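Local coordinates for SLT domain-containing protein (Bdellovibrio bacteriovorus HD100, PDB 6TAB), which is a lysozyme-like peptidoglycan hydrolase that facilitates exit of the predatory bacterium from its prey cell, with a substrate specificity differing from that of classical lysozymes, at residues 129-132 / 133-137; 75-78 / 79-83; 216-220 / 221-225. One frame throughout, in Å; residues are numbered along the deposited sequence.

Contact 1. Residues 129-132 / 133-137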
ATOM      1  N   LYS A 129      -8.176  -9.772  -3.622  1.00 12.40           N
ATOM      2  CA  LYS A 129      -8.644  -8.474  -3.043  1.00 12.93           C
ATOM      3  C   LYS A 129      -8.495  -8.491  -1.500  1.00 12.16           C
ATOM      4  O   LYS A 129      -8.078  -7.486  -0.898  1.00 13.20           O
ATOM      5  CB  LYS A 129     -10.069  -8.134  -3.484  1.00 13.23           C
ATOM      6  CG  LYS A 129     -10.181  -7.818  -4.977  1.00 14.24           C
ATOM      7  CD  LYS A 129     -11.315  -6.882  -5.395  1.00 18.74           C
ATOM      8  CE  LYS A 129     -12.693  -7.327  -5.023  1.00 19.85           C
ATOM      9  NZ  LYS A 129     -13.793  -6.441  -5.461  1.00 16.95           N
ATOM     10  N   GLN A 130      -8.843  -9.617  -0.849  1.00 12.23           N
ATOM     11  CA  GLN A 130      -8.631  -9.744   0.606  1.00 12.73           C
ATOM     12  C   GLN A 130      -7.140  -9.587   0.958  1.00 12.17           C
ATOM     13  O   GLN A 130      -6.810  -8.921   1.989  1.00 12.42           O
ATOM     14  CB  GLN A 130      -9.203 -11.073   1.129  1.00 12.94           C
ATOM     15  CG  GLN A 130     -10.730 -11.147   1.141  1.00 14.11           C
ATOM     16  CD  GLN A 130     -11.224 -12.528   1.506  1.00 14.91           C
ATOM     17  OE1 GLN A 130     -10.778 -13.132   2.482  1.00 15.94           O
ATOM     18  NE2 GLN A 130     -12.184 -13.038   0.748  1.00 21.27           N
ATOM     19  N   TYR A 131      -6.240 -10.226   0.187  1.00 11.67           N
ATOM     20  CA  TYR A 131      -4.787 -10.161   0.398  1.00 11.10           C
ATOM     21  C   TYR A 131      -4.305  -8.691   0.360  1.00 11.17           C
ATOM     22  O   TYR A 131      -3.604  -8.200   1.258  1.00 12.07           O
ATOM     23  CB  TYR A 131      -4.050 -11.025  -0.672  1.00 11.57           C
ATOM     24  CG  TYR A 131      -2.547 -10.896  -0.556  1.00 11.37           C
ATOM     25  CD1 TYR A 131      -1.834 -11.602   0.402  1.00 11.61           C
ATOM     26  CD2 TYR A 131      -1.822 -10.042  -1.376  1.00 12.29           C
ATOM     27  CE1 TYR A 131      -0.471 -11.429   0.604  1.00 11.86           C
ATOM     28  CE2 TYR A 131      -0.454  -9.888  -1.232  1.00 11.96           C
ATOM     29  CZ  TYR A 131       0.236 -10.571  -0.239  1.00 11.79           C
ATOM     30  OH  TYR A 131       1.588 -10.369  -0.061  1.00 12.93           O
ATOM     31  N   TRP A 132      -4.656  -7.997  -0.740  1.00 11.61           N
ATOM     32  CA  TRP A 132      -4.147  -6.620  -0.936  1.00 11.66           C
ATOM     33  C   TRP A 132      -4.708  -5.655   0.116  1.00 11.57           C
ATOM     34  O   TRP A 132      -3.983  -4.732   0.549  1.00 11.73           O
ATOM     35  CB  TRP A 132      -4.337  -6.136  -2.395  1.00 11.53           C
ATOM     36  CG  TRP A 132      -3.250  -6.704  -3.266  1.00 11.86           C
ATOM     37  CD1 TRP A 132      -3.344  -7.770  -4.124  1.00 12.91           C
ATOM     38  CD2 TRP A 132      -1.848  -6.369  -3.222  1.00 12.78           C
ATOM     39  NE1 TRP A 132      -2.110  -8.077  -4.665  1.00 12.44           N
ATOM     40  CE2 TRP A 132      -1.167  -7.217  -4.138  1.00 12.78           C
ATOM     41  CE3 TRP A 132      -1.122  -5.393  -2.541  1.00 13.74           C
ATOM     42  CZ2 TRP A 132       0.219  -7.167  -4.272  1.00 13.08           C
ATOM     43  CZ3 TRP A 132       0.237  -5.304  -2.739  1.00 15.03           C
ATOM     44  CH2 TRP A 132       0.903  -6.185  -3.591  1.00 13.98           C
ATOM     45  N   ALA A 133      -5.980  -5.817   0.512  1.00 12.33           N
ATOM     46  CA  ALA A 133      -6.500  -4.968   1.639  1.00 12.08           C
ATOM     47  C   ALA A 133      -5.700  -5.206   2.945  1.00 11.81           C
ATOM     48  O   ALA A 133      -5.364  -4.246   3.648  1.00 12.53           O
ATOM     49  CB  ALA A 133      -7.974  -5.164   1.825  1.00 13.21           C
ATOM     50  N   PHE A 134      -5.347  -6.465   3.237  1.00 11.54           N
ATOM     51  CA  PHE A 134      -4.542  -6.771   4.409  1.00 11.43           C
ATOM     52  C   PHE A 134      -3.148  -6.124   4.299  1.00 10.84           C
ATOM     53  O   PHE A 134      -2.623  -5.468   5.239  1.00 11.85           O
ATOM     54  CB  PHE A 134      -4.425  -8.282   4.645  1.00 11.74           C
ATOM     55  CG  PHE A 134      -3.656  -8.613   5.910  1.00 11.84           C
ATOM     56  CD1 PHE A 134      -2.266  -8.691   5.905  1.00 13.10           C
ATOM     57  CD2 PHE A 134      -4.301  -8.741   7.140  1.00 12.72           C
ATOM     58  CE1 PHE A 134      -1.545  -8.911   7.071  1.00 13.83           C
ATOM     59  CE2 PHE A 134      -3.575  -8.959   8.308  1.00 13.77           C
ATOM     60  CZ  PHE A 134      -2.202  -9.034   8.287  1.00 13.47           C
ATOM     61  N   VAL A 135      -2.455  -6.318   3.150  1.00 11.62           N
ATOM     62  CA  VAL A 135      -1.103  -5.742   2.991  1.00 11.38           C
ATOM     63  C   VAL A 135      -1.140  -4.203   3.122  1.00 11.25           C
ATOM     64  O   VAL A 135      -0.309  -3.599   3.829  1.00 12.25           O
ATOM     65  CB  VAL A 135      -0.428  -6.191   1.684  1.00 12.66           C
ATOM     66  CG1 VAL A 135       0.862  -5.423   1.420  1.00 14.84           C
ATOM     67  CG2 VAL A 135      -0.162  -7.697   1.713  1.00 13.46           C
ATOM     68  N   LEU A 136      -2.127  -3.552   2.475  1.00 11.58           N
ATOM     69  CA  LEU A 136      -2.274  -2.101   2.650  1.00 11.62           C
ATOM     70  C   LEU A 136      -2.429  -1.740   4.138  1.00 11.73           C
ATOM     71  O   LEU A 136      -1.816  -0.736   4.610  1.00 12.03           O
ATOM     72  CB  LEU A 136      -3.483  -1.584   1.846  1.00 12.86           C
ATOM     73  CG  LEU A 136      -3.282  -1.361   0.364  1.00 15.09           C
ATOM     74  CD1 LEU A 136      -4.627  -1.204  -0.337  1.00 16.77           C
ATOM     75  CD2 LEU A 136      -2.409  -0.124   0.099  1.00 15.27           C
ATOM     76  N   SER A 137      -3.210  -2.518   4.920  1.00 11.55           N
ATOM     77  CA  SER A 137      -3.417  -2.225   6.362  1.00 12.10           C
ATOM     78  C   SER A 137      -2.097  -2.365   7.131  1.00 12.46           C
ATOM     79  O   SER A 137      -1.879  -1.623   8.120  1.00 13.12           O
ATOM     80  CB  SER A 137      -4.557  -3.043   6.959  1.00 12.31           C
ATOM     81  OG  SER A 137      -4.207  -4.409   7.224  1.00 12.21           O
TER
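Tyr131 and Val135 meet one turn apart on a buried stretch of helix 125-144 of this lysozyme-like fold. Val135 CG2 sits over one face of the Tyr131 ring, displaced toward the rim. It lies 3.8 Å from the ring centroid, 25° off the normal, in a CH-pi contact. Its closest ring atom is Tyr131 CZ, 3.5 Å from Val135 CG2. Two torsions bring the groups together. Tyr131 holds CG anti to its N (chi1 176°), and Val135 CG2 stands beside its own N, anti to the carbonyl carbon. The other methyl, Val135 CG1, approaches the Trp132 ring obliquely, 4.2 Å from CZ3. It is a looser contact. The backbone keeps the regular i to i+4 pattern. Val135 N donates to Tyr131 O at 2.9 Å, and Leu136 N donates to Trp132 O at the same 2.9 Å. Leu136 also lays its CB and CG against Trp132 O. At the C-terminal end of the segment, Ser137 OG turns back to donate to Phe134 O at 2.8 Å. The aromatic polar groups are satisfied elsewhere: Tyr131 OH bonds Ser247 OG, and Trp132 NE1 bonds Tyr120 OH. Leu204 of helix 193-211 packs on Trp132 and Leu136, while helix 87-101 covers Ala133. This i to i+4 CH-pi contact lies on a regular alpha-helix packed against helices 87-101 and 193-211, consistent with the helical core of a lysozyme-like SLT domain.

Contact 2. Residues 75-78 / 79-83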
ATOM      1  N   GLU A  75     -11.936 -14.783   4.513  1.00 14.22           N
ATOM      2  CA  GLU A  75     -10.844 -15.562   5.091  1.00 14.06           C
ATOM      3  C   GLU A  75      -9.805 -14.674   5.799  1.00 14.08           C
ATOM      4  O   GLU A  75      -9.152 -15.149   6.781  1.00 15.10           O
ATOM      5  CB  GLU A  75     -10.193 -16.473   4.044  1.00 17.39           C
ATOM      6  CG  GLU A  75     -11.079 -17.634   3.628  1.00 20.24           C
ATOM      7  CD  GLU A  75     -10.508 -18.376   2.433  1.00 23.61           C
ATOM      8  OE1 GLU A  75     -10.763 -17.931   1.293  1.00 27.99           O
ATOM      9  OE2 GLU A  75      -9.801 -19.397   2.659  1.00 31.68           O
ATOM     10  N   VAL A  76      -9.584 -13.456   5.305  1.00 13.57           N
ATOM     11  CA  VAL A  76      -8.559 -12.516   5.843  1.00 13.20           C
ATOM     12  C   VAL A  76      -9.220 -11.145   6.053  1.00 12.69           C
ATOM     13  O   VAL A  76      -9.905 -10.635   5.150  1.00 13.84           O
ATOM     14  CB  VAL A  76      -7.355 -12.426   4.880  1.00 14.85           C
ATOM     15  CG1 VAL A  76      -6.392 -11.313   5.299  1.00 15.95           C
ATOM     16  CG2 VAL A  76      -6.636 -13.784   4.784  1.00 17.04           C
ATOM     17  N   ILE A  77      -9.034 -10.574   7.268  1.00 13.84           N
ATOM     18  CA  ILE A  77      -9.614  -9.276   7.701  1.00 13.68           C
ATOM     19  C   ILE A  77      -8.513  -8.243   7.920  1.00 12.97           C
ATOM     20  O   ILE A  77      -7.529  -8.520   8.633  1.00 13.91           O
ATOM     21  CB  ILE A  77     -10.355  -9.435   9.044  1.00 17.40           C
ATOM     22  CG1 ILE A  77     -11.254 -10.655   9.061  1.00 24.52           C
ATOM     23  CG2 ILE A  77     -11.055  -8.139   9.423  1.00 16.88           C
ATOM     24  CD1 ILE A  77     -12.333 -10.574   8.093  1.00 24.75           C
ATOM     25  N   PRO A  78      -8.611  -7.025   7.348  1.00 12.70           N
ATOM     26  CA  PRO A  78      -7.538  -6.042   7.501  1.00 13.34           C
ATOM     27  C   PRO A  78      -7.381  -5.549   8.951  1.00 13.10           C
ATOM     28  O   PRO A  78      -8.365  -5.480   9.740  1.00 14.32           O
ATOM     29  CB  PRO A  78      -7.968  -4.870   6.578  1.00 13.77           C
ATOM     30  CG  PRO A  78      -8.940  -5.489   5.586  1.00 13.80           C
ATOM     31  CD  PRO A  78      -9.660  -6.539   6.427  1.00 13.66           C
ATOM     32  N   LEU A  79      -6.145  -5.124   9.280  1.00 12.49           N
ATOM     33  CA  LEU A  79      -5.772  -4.711  10.656  1.00 12.94           C
ATOM     34  C   LEU A  79      -6.495  -3.440  11.122  1.00 14.34           C
ATOM     35  O   LEU A  79      -6.602  -3.231  12.359  1.00 15.79           O
ATOM     36  CB  LEU A  79      -4.249  -4.523  10.712  1.00 13.85           C
ATOM     37  CG  LEU A  79      -3.407  -5.776  10.467  1.00 14.90           C
ATOM     38  CD1 LEU A  79      -1.934  -5.422  10.294  1.00 17.52           C
ATOM     39  CD2 LEU A  79      -3.565  -6.774  11.595  1.00 16.16           C
ATOM     40  N   TRP A  80      -6.937  -2.557  10.213  1.00 14.14           N
ATOM     41  CA  TRP A  80      -7.656  -1.331  10.629  1.00 15.03           C
ATOM     42  C   TRP A  80      -9.029  -1.626  11.258  1.00 15.94           C
ATOM     43  O   TRP A  80      -9.559  -0.753  11.993  1.00 18.66           O
ATOM     44  CB  TRP A  80      -7.726  -0.291   9.496  1.00 14.65           C
ATOM     45  CG  TRP A  80      -8.248  -0.780   8.171  1.00 14.27           C
ATOM     46  CD1 TRP A  80      -9.455  -1.374   7.928  1.00 13.61           C
ATOM     47  CD2 TRP A  80      -7.609  -0.655   6.882  1.00 13.22           C
ATOM     48  NE1 TRP A  80      -9.593  -1.656   6.594  1.00 14.72           N
ATOM     49  CE2 TRP A  80      -8.456  -1.263   5.930  1.00 14.24           C
ATOM     50  CE3 TRP A  80      -6.364  -0.164   6.476  1.00 13.84           C
ATOM     51  CZ2 TRP A  80      -8.104  -1.340   4.568  1.00 15.14           C
ATOM     52  CZ3 TRP A  80      -6.035  -0.203   5.137  1.00 13.97           C
ATOM     53  CH2 TRP A  80      -6.877  -0.811   4.201  1.00 14.95           C
ATOM     54  N   GLU A  81      -9.612  -2.815  11.026  1.00 14.58           N
ATOM     55  CA  GLU A  81     -10.907  -3.115  11.639  1.00 15.73           C
ATOM     56  C   GLU A  81     -10.787  -3.308  13.166  1.00 18.33           C
ATOM     57  O   GLU A  81     -11.785  -3.195  13.867  1.00 24.13           O
ATOM     58  CB  GLU A  81     -11.598  -4.322  10.978  1.00 15.32           C
ATOM     59  CG  GLU A  81     -11.891  -4.120   9.498  1.00 15.36           C
ATOM     60  CD  GLU A  81     -12.872  -5.047   8.807  1.00 15.73           C
ATOM     61  OE1 GLU A  81     -13.546  -5.864   9.507  1.00 18.68           O
ATOM     62  OE2 GLU A  81     -12.954  -4.948   7.536  1.00 17.18           O
ATOM     63  N   ASP A  82      -9.582  -3.579  13.682  1.00 17.82           N
ATOM     64  CA  ASP A  82      -9.300  -3.748  15.122  1.00 19.95           C
ATOM     65  C   ASP A  82      -9.030  -2.384  15.840  1.00 24.68           C
ATOM     66  O   ASP A  82      -8.938  -2.315  17.069  1.00 32.02           O
ATOM     67  CB  ASP A  82      -8.073  -4.659  15.326  1.00 19.70           C
ATOM     68  CG  ASP A  82      -7.898  -5.852  14.371  1.00 26.77           C
ATOM     69  OD1 ASP A  82      -8.881  -6.273  13.767  1.00 43.96           O
ATOM     70  OD2 ASP A  82      -6.778  -6.392  14.274  1.00 27.35           O
ATOM     71  N   LYS A  83      -8.663  -1.344  15.077  1.00 26.78           N
ATOM     72  CA  LYS A  83      -7.975  -0.123  15.600  1.00 23.80           C
ATOM     73  C   LYS A  83      -8.840   1.149  15.460  1.00 26.95           C
ATOM     74  O   LYS A  83      -8.597   2.141  16.182  1.00 30.63           O
ATOM     75  CB  LYS A  83      -6.606   0.094  14.934  1.00 29.64           C
ATOM     76  CG  LYS A  83      -5.623  -1.072  15.062  1.00 36.58           C
ATOM     77  CD  LYS A  83      -5.134  -1.288  16.488  1.00 40.56           C
ATOM     78  CE  LYS A  83      -3.911  -2.184  16.597  1.00 48.55           C
ATOM     79  NZ  LYS A  83      -2.632  -1.438  16.435  1.00 49.16           N
TER
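Pro78 packs against Trp80 where the chain turns in the loop before helix 87-101. This is the tight part, and both residues are buried. Pro78 CB lies over one face of the indole, 3.8 Å from the centroid of the five-membered ring and 22° off its normal. Its nearest ring atom is Trp80 NE1, 3.6 Å from Pro78 CB. The indole folds back over the proline because Trp80 CG stands between its own N and carbonyl carbon (chi1 52°). Trp80 NE1 bonds Ser91 OG, which anchors the ring to helix 87-101. Glu81 N closes the turn on Pro78 O at 3.2 Å, approaching from above the carbonyl plane.

The solvent side holds Ile77 and Asp82, both exposed. The Ile77 and Glu81 side chains cross at about a right angle, with Ile77 CG2 3.4 Å from Glu81 OE1. Asp82 is loose and merely nears the turn, with OD1 4.1 Å from Pro78 O.

The carboxylate of Glu81 has partners outside the turn: OE1 pairs with Lys88, OE2 with Arg74 and Ser91 OG. The two cations would probably favour its charged form. Ser91 OG is shared by Trp80 NE1 and Glu81 OE2. The chemistry thus ties both the apolar and the ionic side to helix 87-101, and Arg74 adds a link to the preceding loop.

Contact 3. Residues 216-220 / 221-225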
ATOM      1  N   GLY A 216      11.559  -5.530  -3.381  1.00 14.75           N
ATOM      2  CA  GLY A 216      12.938  -6.004  -3.636  1.00 15.35           C
ATOM      3  C   GLY A 216      13.771  -5.026  -4.471  1.00 16.08           C
ATOM      4  O   GLY A 216      13.276  -4.066  -5.049  1.00 17.96           O
ATOM      5  N   LYS A 217      15.087  -5.256  -4.447  1.00 20.58           N
ATOM      6  CA  LYS A 217      16.052  -4.473  -5.181  1.00 21.73           C
ATOM      7  C   LYS A 217      16.696  -5.380  -6.246  1.00 22.60           C
ATOM      8  O   LYS A 217      17.209  -6.440  -5.926  1.00 27.58           O
ATOM      9  CB  LYS A 217      17.111  -3.895  -4.237  1.00 25.64           C
ATOM     10  CG  LYS A 217      18.080  -2.900  -4.860  1.00 31.88           C
ATOM     11  CD  LYS A 217      19.235  -2.475  -3.946  1.00 37.28           C
ATOM     12  CE  LYS A 217      19.013  -1.146  -3.277  1.00 45.27           C
ATOM     13  NZ  LYS A 217      20.303  -0.528  -2.897  1.00 53.23           N
ATOM     14  N   VAL A 218      16.655  -4.947  -7.506  1.00 21.03           N
ATOM     15  CA  VAL A 218      17.186  -5.729  -8.624  1.00 22.77           C
ATOM     16  C   VAL A 218      18.125  -4.832  -9.440  1.00 23.57           C
ATOM     17  O   VAL A 218      17.720  -3.762  -9.903  1.00 26.56           O
ATOM     18  CB  VAL A 218      16.064  -6.292  -9.517  1.00 25.54           C
ATOM     19  CG1 VAL A 218      16.647  -7.068 -10.688  1.00 28.83           C
ATOM     20  CG2 VAL A 218      15.077  -7.167  -8.741  1.00 25.23           C
ATOM     21  N   ASP A 219      19.367  -5.301  -9.633  1.00 30.35           N
ATOM     22  CA  ASP A 219      20.411  -4.559 -10.333  1.00 35.04           C
ATOM     23  C   ASP A 219      20.513  -3.123  -9.795  1.00 35.81           C
ATOM     24  O   ASP A 219      20.627  -2.177 -10.572  1.00 37.53           O
ATOM     25  CB  ASP A 219      20.164  -4.569 -11.847  1.00 41.30           C
ATOM     26  CG  ASP A 219      20.179  -5.961 -12.470  1.00 52.89           C
ATOM     27  OD1 ASP A 219      20.777  -6.879 -11.854  1.00 65.93           O
ATOM     28  OD2 ASP A 219      19.593  -6.126 -13.571  1.00 59.73           O
ATOM     29  N   GLY A 220      20.482  -2.972  -8.463  1.00 35.24           N
ATOM     30  CA  GLY A 220      20.696  -1.682  -7.782  1.00 35.81           C
ATOM     31  C   GLY A 220      19.469  -0.781  -7.687  1.00 31.24           C
ATOM     32  O   GLY A 220      19.568   0.305  -7.132  1.00 38.11           O
ATOM     33  N   ALA A 221      18.306  -1.211  -8.202  1.00 24.80           N
ATOM     34  CA  ALA A 221      17.081  -0.369  -8.257  1.00 23.90           C
ATOM     35  C   ALA A 221      15.920  -1.011  -7.475  1.00 20.53           C
ATOM     36  O   ALA A 221      15.625  -2.168  -7.669  1.00 19.91           O
ATOM     37  CB  ALA A 221      16.702  -0.158  -9.705  1.00 28.31           C
ATOM     38  N   TRP A 222      15.234  -0.234  -6.623  1.00 20.32           N
ATOM     39  CA  TRP A 222      14.035  -0.702  -5.909  1.00 18.12           C
ATOM     40  C   TRP A 222      12.874  -0.908  -6.899  1.00 17.46           C
ATOM     41  O   TRP A 222      12.716  -0.122  -7.866  1.00 21.03           O
ATOM     42  CB  TRP A 222      13.652   0.259  -4.767  1.00 19.51           C
ATOM     43  CG  TRP A 222      14.661   0.326  -3.657  1.00 21.11           C
ATOM     44  CD1 TRP A 222      15.526   1.343  -3.361  1.00 23.82           C
ATOM     45  CD2 TRP A 222      14.922  -0.700  -2.682  1.00 19.99           C
ATOM     46  NE1 TRP A 222      16.307   1.009  -2.287  1.00 26.45           N
ATOM     47  CE2 TRP A 222      15.965  -0.242  -1.848  1.00 24.14           C
ATOM     48  CE3 TRP A 222      14.394  -1.970  -2.456  1.00 19.24           C
ATOM     49  CZ2 TRP A 222      16.470  -1.002  -0.791  1.00 24.20           C
ATOM     50  CZ3 TRP A 222      14.885  -2.718  -1.409  1.00 20.74           C
ATOM     51  CH2 TRP A 222      15.922  -2.249  -0.603  1.00 22.32           C
ATOM     52  N   LYS A 223      12.064  -1.955  -6.648  1.00 15.94           N
ATOM     53  CA  LYS A 223      10.995  -2.395  -7.546  1.00 15.34           C
ATOM     54  C   LYS A 223       9.638  -2.464  -6.822  1.00 13.48           C
ATOM     55  O   LYS A 223       9.550  -2.527  -5.563  1.00 14.33           O
ATOM     56  CB  LYS A 223      11.334  -3.776  -8.120  1.00 16.23           C
ATOM     57  CG  LYS A 223      12.600  -3.823  -8.965  1.00 16.73           C
ATOM     58  CD  LYS A 223      12.586  -2.981 -10.238  1.00 18.96           C
ATOM     59  CE  LYS A 223      13.884  -3.073 -11.020  1.00 21.51           C
ATOM     60  NZ  LYS A 223      13.882  -2.155 -12.180  1.00 26.64           N
ATOM     61  N   GLY A 224       8.546  -2.474  -7.612  1.00 13.64           N
ATOM     62  CA  GLY A 224       7.195  -2.609  -7.058  1.00 13.17           C
ATOM     63  C   GLY A 224       6.880  -1.506  -6.057  1.00 13.40           C
ATOM     64  O   GLY A 224       7.214  -0.317  -6.248  1.00 13.96           O
ATOM     65  N   GLY A 225       6.173  -1.861  -4.969  1.00 13.60           N
ATOM     66  CA  GLY A 225       5.802  -0.862  -3.939  1.00 14.29           C
ATOM     67  C   GLY A 225       7.022  -0.239  -3.267  1.00 13.67           C
ATOM     68  O   GLY A 225       6.907   0.878  -2.699  1.00 14.41           O
TER
HETATM   69  O   HOH W   1      16.831  -3.078 -12.444  1.00 37.00           O
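Val218 and Ala221 pair through two backbone hydrogen bonds in a tight beta hairpin with a type I' turn. Val218 N donates to Ala221 O at 3.0 Å, and Ala221 N returns a bond to Val218 O at 3.1 Å. Asp219 and Gly220 form the corner, both with the positive phi that this turn requires. Farther from the corner, Lys223 N donates to Gly216 O at 2.9 Å. Lys217 and Trp222, between these bonds, make a non-hydrogen-bonded pair.

Their side chains share one face of the hairpin. Lys217 CB lies over the six-membered ring of Trp222, 3.9 Å from its centroid, in a CH-pi contact. The lysine chain then bends at CG-CD (chi3 -99°), so that CE returns over the same indole near its rim. There Lys217 CE is 3.5 Å from Trp222 CE2. Arg233 makes a cation-pi contact with Trp222 from outside the hairpin. Val218 and Ala221 point to the other face. Val218 CG2 meets Lys223 CG loosely at 4.2 Å, and Arg213 touches both of these side chains. At the base, Gly224 N bonds Asp211 OD2, which ties the hairpin to the end of helix 193-211. Val218 O takes a water as well as Ala221 N. This water joins Val218 O to Lys223 NZ across the hairpin: it donates to Val218 O at 2.8 Å and accepts from Lys223 NZ at 3.1 Å.

Contact 1 is buried, contact 2 is partly buried and contact 3 lies on the surface. Contacts 1 and 2 adjoin. Ser137 OG and Gln130 OE1 of contact 1 probably bond Leu79 N and Glu75 N of contact 2, so the loop before helix 87-101 is fastened along helix 125-144. Contact 3 stands apart, its centre about 21 Å from that of contact 1 and about 29 Å from that of contact 2. Each contact sets an aliphatic group over an aromatic face. The donor differs with place: a valine in the helical core, a proline in the loop, and a lysine chain on the exposed hairpin.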